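Local coordinates for alanine glyoxylate transaminase (Thermococcus litoralis, PDB 2ZC0), which probably catalyses transfer of the amino group of alanine to glyoxylate, working as a homodimer with pyridoxal 5'-phosphate as cofactor, at residues S246-T251 with L288-R293; A86-Y91 with I255-A260; E60-E65 with P280-Y285. One frame throughout, in Å; residues are numbered along the deposited sequence.

Interaction 1 (S246-T251 with L288-R293). With PMP (4'-deoxy-4'-aminopyridoxal-5'-phosphate), chain F.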
loop_
_atom_site.group_PDB
_atom_site.type_symbol
_atom_site.label_atom_id
_atom_site.label_comp_id
_atom_site.label_asym_id
_atom_site.label_seq_id
_atom_site.Cartn_x
_atom_site.Cartn_y
_atom_site.Cartn_z
ATOM N N SER A 246 -18.044 -10.632 -25.253
ATOM C CA SER A 246 -19.321 -10.550 -24.566
ATOM C C SER A 246 -20.439 -9.901 -25.398
ATOM O O SER A 246 -21.572 -10.368 -25.371
ATOM C CB SER A 246 -19.157 -9.826 -23.220
ATOM O OG SER A 246 -18.725 -8.491 -23.393
ATOM N N LYS A 247 -20.127 -8.850 -26.154
ATOM C CA LYS A 247 -21.158 -8.192 -26.959
ATOM C C LYS A 247 -21.454 -8.929 -28.263
ATOM O O LYS A 247 -22.306 -8.504 -29.039
ATOM C CB LYS A 247 -20.764 -6.746 -27.274
ATOM C CG LYS A 247 -20.284 -5.959 -26.060
ATOM C CD LYS A 247 -21.318 -5.964 -24.949
ATOM C CE LYS A 247 -20.658 -5.723 -23.597
ATOM N NZ LYS A 247 -19.911 -4.435 -23.547
ATOM N N VAL A 248 -20.752 -10.032 -28.494
ATOM C CA VAL A 248 -20.940 -10.815 -29.702
ATOM C C VAL A 248 -21.489 -12.199 -29.377
ATOM O O VAL A 248 -22.592 -12.562 -29.795
ATOM C CB VAL A 248 -19.604 -10.989 -30.463
ATOM C CG1 VAL A 248 -19.792 -11.901 -31.670
ATOM C CG2 VAL A 248 -19.063 -9.627 -30.891
ATOM N N LEU A 249 -20.709 -12.969 -28.624
ATOM C CA LEU A 249 -21.091 -14.322 -28.250
ATOM C C LEU A 249 -22.130 -14.323 -27.136
ATOM O O LEU A 249 -23.022 -15.170 -27.096
ATOM C CB LEU A 249 -19.848 -15.098 -27.808
ATOM C CG LEU A 249 -20.053 -16.556 -27.383
ATOM C CD1 LEU A 249 -20.442 -17.408 -28.600
ATOM C CD2 LEU A 249 -18.760 -17.079 -26.758
ATOM N N GLY A 250 -22.019 -13.359 -26.235
ATOM C CA GLY A 250 -22.931 -13.295 -25.114
ATOM C C GLY A 250 -22.186 -12.733 -23.919
ATOM O O GLY A 250 -21.092 -13.171 -23.573
ATOM N N THR A 251 -22.803 -11.752 -23.285
ATOM C CA THR A 251 -22.230 -11.073 -22.144
ATOM C C THR A 251 -22.042 -11.931 -20.875
ATOM O O THR A 251 -21.237 -11.585 -20.014
ATOM C CB THR A 251 -23.094 -9.846 -21.844
ATOM O OG1 THR A 251 -22.261 -8.742 -21.483
ATOM C CG2 THR A 251 -24.067 -10.145 -20.756
ATOM N N LEU A 288 -14.509 -21.077 -29.315
ATOM C CA LEU A 288 -13.575 -21.650 -30.271
ATOM C C LEU A 288 -14.310 -22.177 -31.501
ATOM O O LEU A 288 -13.890 -21.933 -32.633
ATOM C CB LEU A 288 -12.777 -22.783 -29.626
ATOM C CG LEU A 288 -11.814 -23.523 -30.559
ATOM C CD1 LEU A 288 -10.817 -22.547 -31.168
ATOM C CD2 LEU A 288 -11.103 -24.608 -29.782
ATOM N N GLU A 289 -15.398 -22.909 -31.272
ATOM C CA GLU A 289 -16.197 -23.457 -32.364
ATOM C C GLU A 289 -16.922 -22.340 -33.095
ATOM O O GLU A 289 -16.984 -22.322 -34.320
ATOM C CB GLU A 289 -17.225 -24.461 -31.839
ATOM C CG GLU A 289 -16.652 -25.836 -31.563
ATOM C CD GLU A 289 -15.919 -26.402 -32.767
ATOM O OE1 GLU A 289 -16.522 -26.469 -33.859
ATOM O OE2 GLU A 289 -14.736 -26.775 -32.616
ATOM N N TYR A 290 -17.479 -21.409 -32.327
ATOM C CA TYR A 290 -18.191 -20.276 -32.891
ATOM C C TYR A 290 -17.309 -19.615 -33.946
ATOM O O TYR A 290 -17.745 -19.349 -35.066
ATOM C CB TYR A 290 -18.511 -19.277 -31.786
ATOM C CG TYR A 290 -19.216 -18.025 -32.250
ATOM C CD1 TYR A 290 -20.610 -17.947 -32.262
ATOM C CD2 TYR A 290 -18.490 -16.911 -32.666
ATOM C CE1 TYR A 290 -21.259 -16.786 -32.676
ATOM C CE2 TYR A 290 -19.131 -15.748 -33.085
ATOM C CZ TYR A 290 -20.513 -15.694 -33.088
ATOM O OH TYR A 290 -21.146 -14.551 -33.513
ATOM N N LEU A 291 -16.054 -19.366 -33.589
ATOM C CA LEU A 291 -15.133 -18.724 -34.513
ATOM C C LEU A 291 -14.728 -19.616 -35.681
ATOM O O LEU A 291 -14.804 -19.199 -36.835
ATOM C CB LEU A 291 -13.881 -18.250 -33.772
ATOM C CG LEU A 291 -14.069 -17.094 -32.786
ATOM C CD1 LEU A 291 -12.715 -16.736 -32.192
ATOM C CD2 LEU A 291 -14.684 -15.881 -33.490
ATOM N N LYS A 292 -14.305 -20.840 -35.379
ATOM C CA LYS A 292 -13.880 -21.785 -36.406
ATOM C C LYS A 292 -14.943 -22.105 -37.456
ATOM O O LYS A 292 -14.612 -22.350 -38.614
ATOM C CB LYS A 292 -13.398 -23.095 -35.764
ATOM C CG LYS A 292 -11.945 -23.072 -35.284
ATOM C CD LYS A 292 -11.514 -24.430 -34.729
ATOM C CE LYS A 292 -10.045 -24.404 -34.286
ATOM N NZ LYS A 292 -9.608 -25.660 -33.600
ATOM N N ARG A 293 -16.212 -22.097 -37.052
ATOM C CA ARG A 293 -17.308 -22.412 -37.962
ATOM C C ARG A 293 -17.849 -21.201 -38.724
ATOM O O ARG A 293 -18.816 -21.311 -39.476
ATOM C CB ARG A 293 -18.431 -23.109 -37.193
ATOM C CG ARG A 293 -17.931 -24.325 -36.431
ATOM C CD ARG A 293 -18.870 -25.506 -36.530
ATOM N NE ARG A 293 -19.765 -25.630 -35.387
ATOM C CZ ARG A 293 -20.653 -26.611 -35.248
ATOM N NH1 ARG A 293 -20.755 -27.544 -36.185
ATOM N NH2 ARG A 293 -21.434 -26.667 -34.175
HETATM N N1 PMP F . -15.537 -2.322 -21.128
HETATM C C2 PMP F . -16.625 -1.553 -21.357
HETATM C C2A PMP F . -16.373 -0.142 -21.892
HETATM C C3 PMP F . -17.938 -2.040 -21.119
HETATM O O3 PMP F . -19.031 -1.221 -21.362
HETATM C C4 PMP F . -18.101 -3.384 -20.612
HETATM C C4A PMP F . -19.528 -3.906 -20.358
HETATM N N4A PMP F . -19.783 -4.243 -18.957
HETATM C C5 PMP F . -16.824 -4.214 -20.367
HETATM C C6 PMP F . -15.567 -3.625 -20.643
HETATM C C5A PMP F . -16.857 -5.659 -19.833
HETATM O O4P PMP F . -17.346 -6.303 -20.590
HETATM P P PMP F . -17.348 -7.903 -20.106
HETATM O O1P PMP F . -16.292 -9.134 -21.088
HETATM O O2P PMP F . -19.161 -8.470 -20.311
HETATM O O3P PMP F . -16.885 -8.124 -18.365
#
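Leu249 overlaps the ring of Tyr290 with its CD1 methyl. CD1 of Leu249 sits 4.2 Å from the centroid of the Tyr290 ring, 29° off the normal, so the CH-pi contact is off-centre. It is nearest the CD1 side of the ring, with Leu249 CD1 3.7 Å from Tyr290 CD1. The two side chains slide past each other in opposite directions. Val248 takes the far end of the same ring and crosses the tyrosine at about a right angle. Val248 CG1, anti to the backbone N (chi1 176°), lies 3.5 Å from Tyr290 OH. The contact is buried and apolar in character. It joins helix 281-292 to the loop that follows strand 239-244 and carries PMP-pocket residues in this fold type I aminotransferase. On that loop Lys247 is probably the lysine that forms the Schiff base with the cofactor, as in its relatives. With the cofactor in its amino form, Lys247 NZ stands 3.3 Å from C4A of PMP and is hydrogen-bonded to Tyr217 OH. Ser246 OG reaches O2P of PMP at 3.1 Å, a weak bond whose proton has another acceptor nearby. Leu54 of helix 51-64 touches both Leu249 and Tyr290, while His300 touches Val248 and Tyr290.

Interaction 2 (A86-Y91 with I255-A260)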
loop_
_atom_site.group_PDB
_atom_site.type_symbol
_atom_site.label_atom_id
_atom_site.label_comp_id
_atom_site.label_asym_id
_atom_site.label_seq_id
_atom_site.Cartn_x
_atom_site.Cartn_y
_atom_site.Cartn_z
ATOM N N ALA A 86 -6.373 -14.660 -35.350
ATOM C CA ALA A 86 -6.808 -14.614 -36.747
ATOM C C ALA A 86 -8.057 -13.765 -36.852
ATOM O O ALA A 86 -8.230 -12.997 -37.798
ATOM C CB ALA A 86 -7.105 -16.026 -37.255
ATOM N N PHE A 87 -8.936 -13.924 -35.870
ATOM C CA PHE A 87 -10.174 -13.168 -35.827
ATOM C C PHE A 87 -9.884 -11.683 -35.706
ATOM O O PHE A 87 -10.570 -10.865 -36.307
ATOM C CB PHE A 87 -11.029 -13.633 -34.650
ATOM C CG PHE A 87 -12.202 -12.743 -34.360
ATOM C CD1 PHE A 87 -12.156 -11.831 -33.312
ATOM C CD2 PHE A 87 -13.362 -12.824 -35.126
ATOM C CE1 PHE A 87 -13.249 -11.016 -33.025
ATOM C CE2 PHE A 87 -14.462 -12.014 -34.848
ATOM C CZ PHE A 87 -14.406 -11.109 -33.797
ATOM N N LEU A 88 -8.859 -11.333 -34.938
ATOM C CA LEU A 88 -8.515 -9.928 -34.756
ATOM C C LEU A 88 -7.846 -9.351 -35.996
ATOM O O LEU A 88 -8.085 -8.201 -36.364
ATOM C CB LEU A 88 -7.608 -9.751 -33.531
ATOM C CG LEU A 88 -8.278 -9.442 -32.182
ATOM C CD1 LEU A 88 -9.413 -10.419 -31.939
ATOM C CD2 LEU A 88 -7.256 -9.510 -31.046
ATOM N N LYS A 89 -7.007 -10.148 -36.641
ATOM C CA LYS A 89 -6.314 -9.694 -37.835
ATOM C C LYS A 89 -7.287 -9.451 -38.982
ATOM O O LYS A 89 -7.110 -8.526 -39.777
ATOM C CB LYS A 89 -5.238 -10.719 -38.235
ATOM C CG LYS A 89 -4.847 -10.718 -39.712
ATOM C CD LYS A 89 -5.826 -11.584 -40.516
ATOM C CE LYS A 89 -5.838 -11.231 -42.007
ATOM N NZ LYS A 89 -6.930 -11.962 -42.725
ATOM N N LYS A 90 -8.327 -10.273 -39.053
ATOM C CA LYS A 90 -9.300 -10.149 -40.122
ATOM C C LYS A 90 -10.339 -9.059 -39.916
ATOM O O LYS A 90 -10.493 -8.175 -40.758
ATOM C CB LYS A 90 -10.012 -11.487 -40.342
ATOM C CG LYS A 90 -11.021 -11.450 -41.484
ATOM C CD LYS A 90 -11.617 -12.817 -41.757
ATOM C CE LYS A 90 -12.670 -12.749 -42.853
ATOM N NZ LYS A 90 -13.306 -14.084 -43.080
ATOM N N TYR A 91 -11.041 -9.116 -38.786
ATOM C CA TYR A 91 -12.103 -8.159 -38.490
ATOM C C TYR A 91 -11.783 -6.948 -37.623
ATOM O O TYR A 91 -12.698 -6.203 -37.275
ATOM C CB TYR A 91 -13.291 -8.886 -37.866
ATOM C CG TYR A 91 -13.834 -10.010 -38.708
ATOM C CD1 TYR A 91 -13.607 -11.340 -38.357
ATOM C CD2 TYR A 91 -14.580 -9.745 -39.856
ATOM C CE1 TYR A 91 -14.114 -12.382 -39.125
ATOM C CE2 TYR A 91 -15.091 -10.779 -40.635
ATOM C CZ TYR A 91 -14.855 -12.093 -40.264
ATOM O OH TYR A 91 -15.362 -13.123 -41.025
ATOM N N ILE A 255 -15.912 -14.182 -21.424
ATOM C CA ILE A 255 -14.763 -14.467 -22.288
ATOM C C ILE A 255 -14.185 -13.154 -22.812
ATOM O O ILE A 255 -14.759 -12.505 -23.694
ATOM C CB ILE A 255 -15.130 -15.366 -23.498
ATOM C CG1 ILE A 255 -15.378 -16.809 -23.039
ATOM C CG2 ILE A 255 -13.971 -15.380 -24.513
ATOM C CD1 ILE A 255 -14.157 -17.487 -22.410
ATOM N N GLY A 256 -13.050 -12.767 -22.236
ATOM C CA GLY A 256 -12.388 -11.541 -22.620
ATOM C C GLY A 256 -10.900 -11.792 -22.765
ATOM O O GLY A 256 -10.437 -12.929 -22.617
ATOM N N TRP A 257 -10.138 -10.742 -23.035
ATOM C CA TRP A 257 -8.715 -10.928 -23.215
ATOM C C TRP A 257 -7.870 -9.685 -22.994
ATOM O O TRP A 257 -8.366 -8.557 -22.973
ATOM C CB TRP A 257 -8.432 -11.494 -24.620
ATOM C CG TRP A 257 -8.953 -10.623 -25.744
ATOM C CD1 TRP A 257 -8.381 -9.481 -26.235
ATOM C CD2 TRP A 257 -10.195 -10.776 -26.449
ATOM N NE1 TRP A 257 -9.188 -8.914 -27.196
ATOM C CE2 TRP A 257 -10.308 -9.687 -27.346
ATOM C CE3 TRP A 257 -11.224 -11.723 -26.406
ATOM C CZ2 TRP A 257 -11.413 -9.517 -28.193
ATOM C CZ3 TRP A 257 -12.326 -11.556 -27.244
ATOM C CH2 TRP A 257 -12.412 -10.459 -28.130
ATOM N N ILE A 258 -6.584 -9.930 -22.788
ATOM C CA ILE A 258 -5.606 -8.891 -22.619
ATOM C C ILE A 258 -4.628 -9.100 -23.764
ATOM O O ILE A 258 -4.392 -10.230 -24.197
ATOM C CB ILE A 258 -4.807 -9.051 -21.310
ATOM C CG1 ILE A 258 -5.650 -8.644 -20.110
ATOM C CG2 ILE A 258 -3.541 -8.211 -21.366
ATOM C CD1 ILE A 258 -4.921 -8.773 -18.796
ATOM N N ILE A 259 -4.079 -8.008 -24.268
ATOM C CA ILE A 259 -3.067 -8.087 -25.304
ATOM C C ILE A 259 -2.034 -7.121 -24.773
ATOM O O ILE A 259 -2.291 -5.920 -24.680
ATOM C CB ILE A 259 -3.535 -7.587 -26.689
ATOM C CG1 ILE A 259 -4.618 -8.494 -27.277
ATOM C CG2 ILE A 259 -2.339 -7.591 -27.646
ATOM C CD1 ILE A 259 -5.113 -7.991 -28.657
ATOM N N ALA A 260 -0.891 -7.672 -24.383
ATOM C CA ALA A 260 0.221 -6.918 -23.836
ATOM C C ALA A 260 1.505 -7.606 -24.286
ATOM O O ALA A 260 1.472 -8.656 -24.942
ATOM C CB ALA A 260 0.143 -6.898 -22.310
#
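Leu88 meets strand 256-259 through its two methyls, one for each partner. Its CB points from helix 78-91 toward the strand. The chi1 of -93° is well off the staggered value, and it places CG between helix and strand, where the branches part. Leu88 CD1 goes to the indole of Trp257 and lies 4.3 Å from its CZ2, a loose approach oblique to the ring. Leu88 CD2 goes to Ile259 and ends 3.6 Å from Ile259 CD1. That pair meets tip to tip. Ile259 has its CG1 anti to the carbonyl carbon (chi1 -67°), and chi2 is extended (179°), so CD1 reaches toward the helix. Trp257 and Ile259 both point this way. Ile258 between them packs on helix 106-118, at the other side of the sheet. Strand 256-259 is antiparallel to both its neighbours, 101-104 and 239-244, and is the reversed strand inside the large-domain sheet characteristic of fold type I aminotransferases. Leu94, in the loop after the helix, touches both Leu88 and Ile259. The contact between the two segments is carbon against carbon, with no polar bond between them. Its hold on the helix therefore rests on shape and burial, not on direction.

Interaction 3 (E60-E65 with P280-Y285)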
loop_
_atom_site.group_PDB
_atom_site.type_symbol
_atom_site.label_atom_id
_atom_site.label_comp_id
_atom_site.label_asym_id
_atom_site.label_seq_id
_atom_site.Cartn_x
_atom_site.Cartn_y
_atom_site.Cartn_z
ATOM N N GLU A 60 -22.262 -30.472 -28.016
ATOM C CA GLU A 60 -21.241 -31.161 -28.800
ATOM C C GLU A 60 -19.897 -31.120 -28.079
ATOM O O GLU A 60 -19.259 -32.157 -27.856
ATOM C CB GLU A 60 -21.095 -30.502 -30.181
ATOM C CG GLU A 60 -22.233 -30.785 -31.174
ATOM C CD GLU A 60 -22.111 -29.951 -32.457
ATOM O OE1 GLU A 60 -22.852 -30.227 -33.435
ATOM O OE2 GLU A 60 -21.276 -29.015 -32.486
ATOM N N VAL A 61 -19.474 -29.912 -27.725
ATOM C CA VAL A 61 -18.217 -29.709 -27.024
ATOM C C VAL A 61 -18.111 -30.539 -25.741
ATOM O O VAL A 61 -17.095 -31.194 -25.504
ATOM C CB VAL A 61 -18.020 -28.215 -26.668
ATOM C CG1 VAL A 61 -16.848 -28.057 -25.724
ATOM C CG2 VAL A 61 -17.776 -27.406 -27.941
ATOM N N LEU A 62 -19.159 -30.524 -24.923
ATOM C CA LEU A 62 -19.145 -31.267 -23.662
ATOM C C LEU A 62 -19.058 -32.785 -23.799
ATOM O O LEU A 62 -18.292 -33.435 -23.084
ATOM C CB LEU A 62 -20.364 -30.886 -22.817
ATOM C CG LEU A 62 -20.225 -29.519 -22.137
ATOM C CD1 LEU A 62 -21.591 -28.935 -21.774
ATOM C CD2 LEU A 62 -19.339 -29.686 -20.904
ATOM N N GLU A 63 -19.828 -33.354 -24.717
ATOM C CA GLU A 63 -19.809 -34.798 -24.889
ATOM C C GLU A 63 -18.576 -35.311 -25.640
ATOM O O GLU A 63 -18.093 -36.411 -25.364
ATOM C CB GLU A 63 -21.092 -35.260 -25.597
ATOM C CG GLU A 63 -21.278 -34.718 -27.005
ATOM C CD GLU A 63 -22.624 -35.096 -27.620
ATOM O OE1 GLU A 63 -22.846 -34.763 -28.808
ATOM O OE2 GLU A 63 -23.459 -35.719 -26.923
ATOM N N LYS A 64 -18.041 -34.509 -26.558
ATOM C CA LYS A 64 -16.884 -34.934 -27.352
ATOM C C LYS A 64 -15.506 -34.526 -26.819
ATOM O O LYS A 64 -14.530 -35.255 -27.001
ATOM C CB LYS A 64 -17.057 -34.440 -28.797
ATOM C CG LYS A 64 -18.340 -34.955 -29.457
ATOM C CD LYS A 64 -18.726 -34.168 -30.710
ATOM C CE LYS A 64 -20.159 -34.500 -31.141
ATOM N NZ LYS A 64 -20.591 -33.779 -32.373
ATOM N N GLU A 65 -15.422 -33.374 -26.161
ATOM C CA GLU A 65 -14.144 -32.898 -25.633
ATOM C C GLU A 65 -14.081 -32.915 -24.101
ATOM O O GLU A 65 -14.702 -32.093 -23.438
ATOM C CB GLU A 65 -13.876 -31.481 -26.163
ATOM C CG GLU A 65 -12.519 -30.908 -25.811
ATOM C CD GLU A 65 -11.376 -31.825 -26.192
ATOM O OE1 GLU A 65 -11.118 -32.796 -25.448
ATOM O OE2 GLU A 65 -10.734 -31.582 -27.238
ATOM N N PRO A 280 -13.680 -19.804 -17.973
ATOM C CA PRO A 280 -14.532 -20.999 -18.076
ATOM C C PRO A 280 -14.211 -21.849 -19.311
ATOM O O PRO A 280 -14.206 -21.339 -20.430
ATOM C CB PRO A 280 -15.947 -20.411 -18.153
ATOM C CG PRO A 280 -15.813 -19.077 -17.490
ATOM C CD PRO A 280 -14.494 -18.578 -17.992
ATOM N N ALA A 281 -13.959 -23.138 -19.109
ATOM C CA ALA A 281 -13.630 -24.036 -20.213
ATOM C C ALA A 281 -14.750 -24.100 -21.249
ATOM O O ALA A 281 -14.497 -24.009 -22.457
ATOM C CB ALA A 281 -13.335 -25.432 -19.684
ATOM N N ILE A 282 -15.984 -24.257 -20.781
ATOM C CA ILE A 282 -17.110 -24.324 -21.698
ATOM C C ILE A 282 -17.218 -23.064 -22.543
ATOM O O ILE A 282 -17.449 -23.141 -23.744
ATOM C CB ILE A 282 -18.449 -24.497 -20.972
ATOM C CG1 ILE A 282 -18.606 -23.405 -19.924
ATOM C CG2 ILE A 282 -18.540 -25.889 -20.368
ATOM C CD1 ILE A 282 -19.924 -23.455 -19.227
ATOM N N SER A 283 -17.045 -21.900 -21.929
ATOM C CA SER A 283 -17.149 -20.656 -22.674
ATOM C C SER A 283 -16.029 -20.540 -23.691
ATOM O O SER A 283 -16.223 -20.001 -24.784
ATOM C CB SER A 283 -17.103 -19.458 -21.730
ATOM O OG SER A 283 -18.118 -19.544 -20.748
ATOM N N GLN A 284 -14.856 -21.050 -23.338
ATOM C CA GLN A 284 -13.721 -20.971 -24.247
ATOM C C GLN A 284 -13.950 -21.874 -25.461
ATOM O O GLN A 284 -13.751 -21.461 -26.601
ATOM C CB GLN A 284 -12.423 -21.366 -23.528
ATOM C CG GLN A 284 -11.969 -20.409 -22.417
ATOM C CD GLN A 284 -10.584 -20.756 -21.906
ATOM O OE1 GLN A 284 -10.393 -21.037 -20.712
ATOM N NE2 GLN A 284 -9.604 -20.742 -22.809
ATOM N N TYR A 285 -14.376 -23.106 -25.211
ATOM C CA TYR A 285 -14.625 -24.047 -26.291
ATOM C C TYR A 285 -15.806 -23.603 -27.158
ATOM O O TYR A 285 -15.750 -23.706 -28.384
ATOM C CB TYR A 285 -14.831 -25.454 -25.718
ATOM C CG TYR A 285 -13.521 -26.182 -25.507
ATOM C CD1 TYR A 285 -12.727 -26.534 -26.594
ATOM C CD2 TYR A 285 -13.050 -26.477 -24.225
ATOM C CE1 TYR A 285 -11.498 -27.156 -26.423
ATOM C CE2 TYR A 285 -11.814 -27.102 -24.039
ATOM C CZ TYR A 285 -11.044 -27.435 -25.150
ATOM O OH TYR A 285 -9.808 -28.029 -24.998
#
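Val61 presses into the base of the Tyr285 side chain, and this is the tight part of the contact. Val61 CG1 comes to 3.3 Å from Tyr285 CB and then passes obliquely beside CG of the ring. Tyr285 CG lies anti to its carbonyl carbon (chi1 -86°), which swings the ring from CB toward the end of helix 51-64. There Glu65, the first residue past the helix, sets its CG methylene over one face. Glu65 CG is 4.1 Å from the centroid of the Tyr285 ring, 23° off the normal, and displaced toward the hydroxyl end. This is a CH-pi contact. The chain of Glu65 bends at chi2, and its carboxylate plane stands 36° from the ring plane. Leu62 and Ile282 pack more loosely, with CD2 of Leu62 3.9 Å from CG2 of Ile282. On the more exposed side of the helix, Glu60, Glu63 and Lys64 take no part in the contact with 280-285; Glu60 instead forms a salt bridge with Arg293. The end of helix 51-64 also belongs to the dimer. Arg51 of the second subunit is hydrogen-bonded to the carbonyl oxygens of Leu62 and Glu63, and Ile282 packs on Ser283 of that subunit. Lys67 joins the polar ends: its NZ forms a salt bridge with Glu65 OE2 and a hydrogen bond with Tyr285 OH. With an alanine at Tyr285, the methylene of Glu65 would probably lose the face it lies on, and Lys67 would be left with one partner fewer. Carbon packing thus probably sets much of how the helices meet, while the charges of Glu65 and Lys67 probably help keep the glutamate chain lying across the ring.

How the interactions relate
Interactions 1 and 3 share helix 281-292 and lie about 13 Å apart, centre to centre. They are tied by a salt bridge, Arg293 NH2 to Glu60 OE2 at 2.9 Å. Interaction 2 lies about 12 Å from interaction 1, and Phe87 CD2 touches Leu291 CD2 at 3.7 Å. It is about 20 Å from interaction 3, yet Ile255 CG1 still meets Ser283 CB at 3.4 Å. Helix 281-292 therefore connects all three. Interaction 1 alone includes residues of the PMP pocket. The side chain of Trp257 in interaction 2 is about 8 Å from a bound PMP, and that of Ile282 in interaction 3 about 13 Å. Interactions 1 and 3 also touch the second subunit.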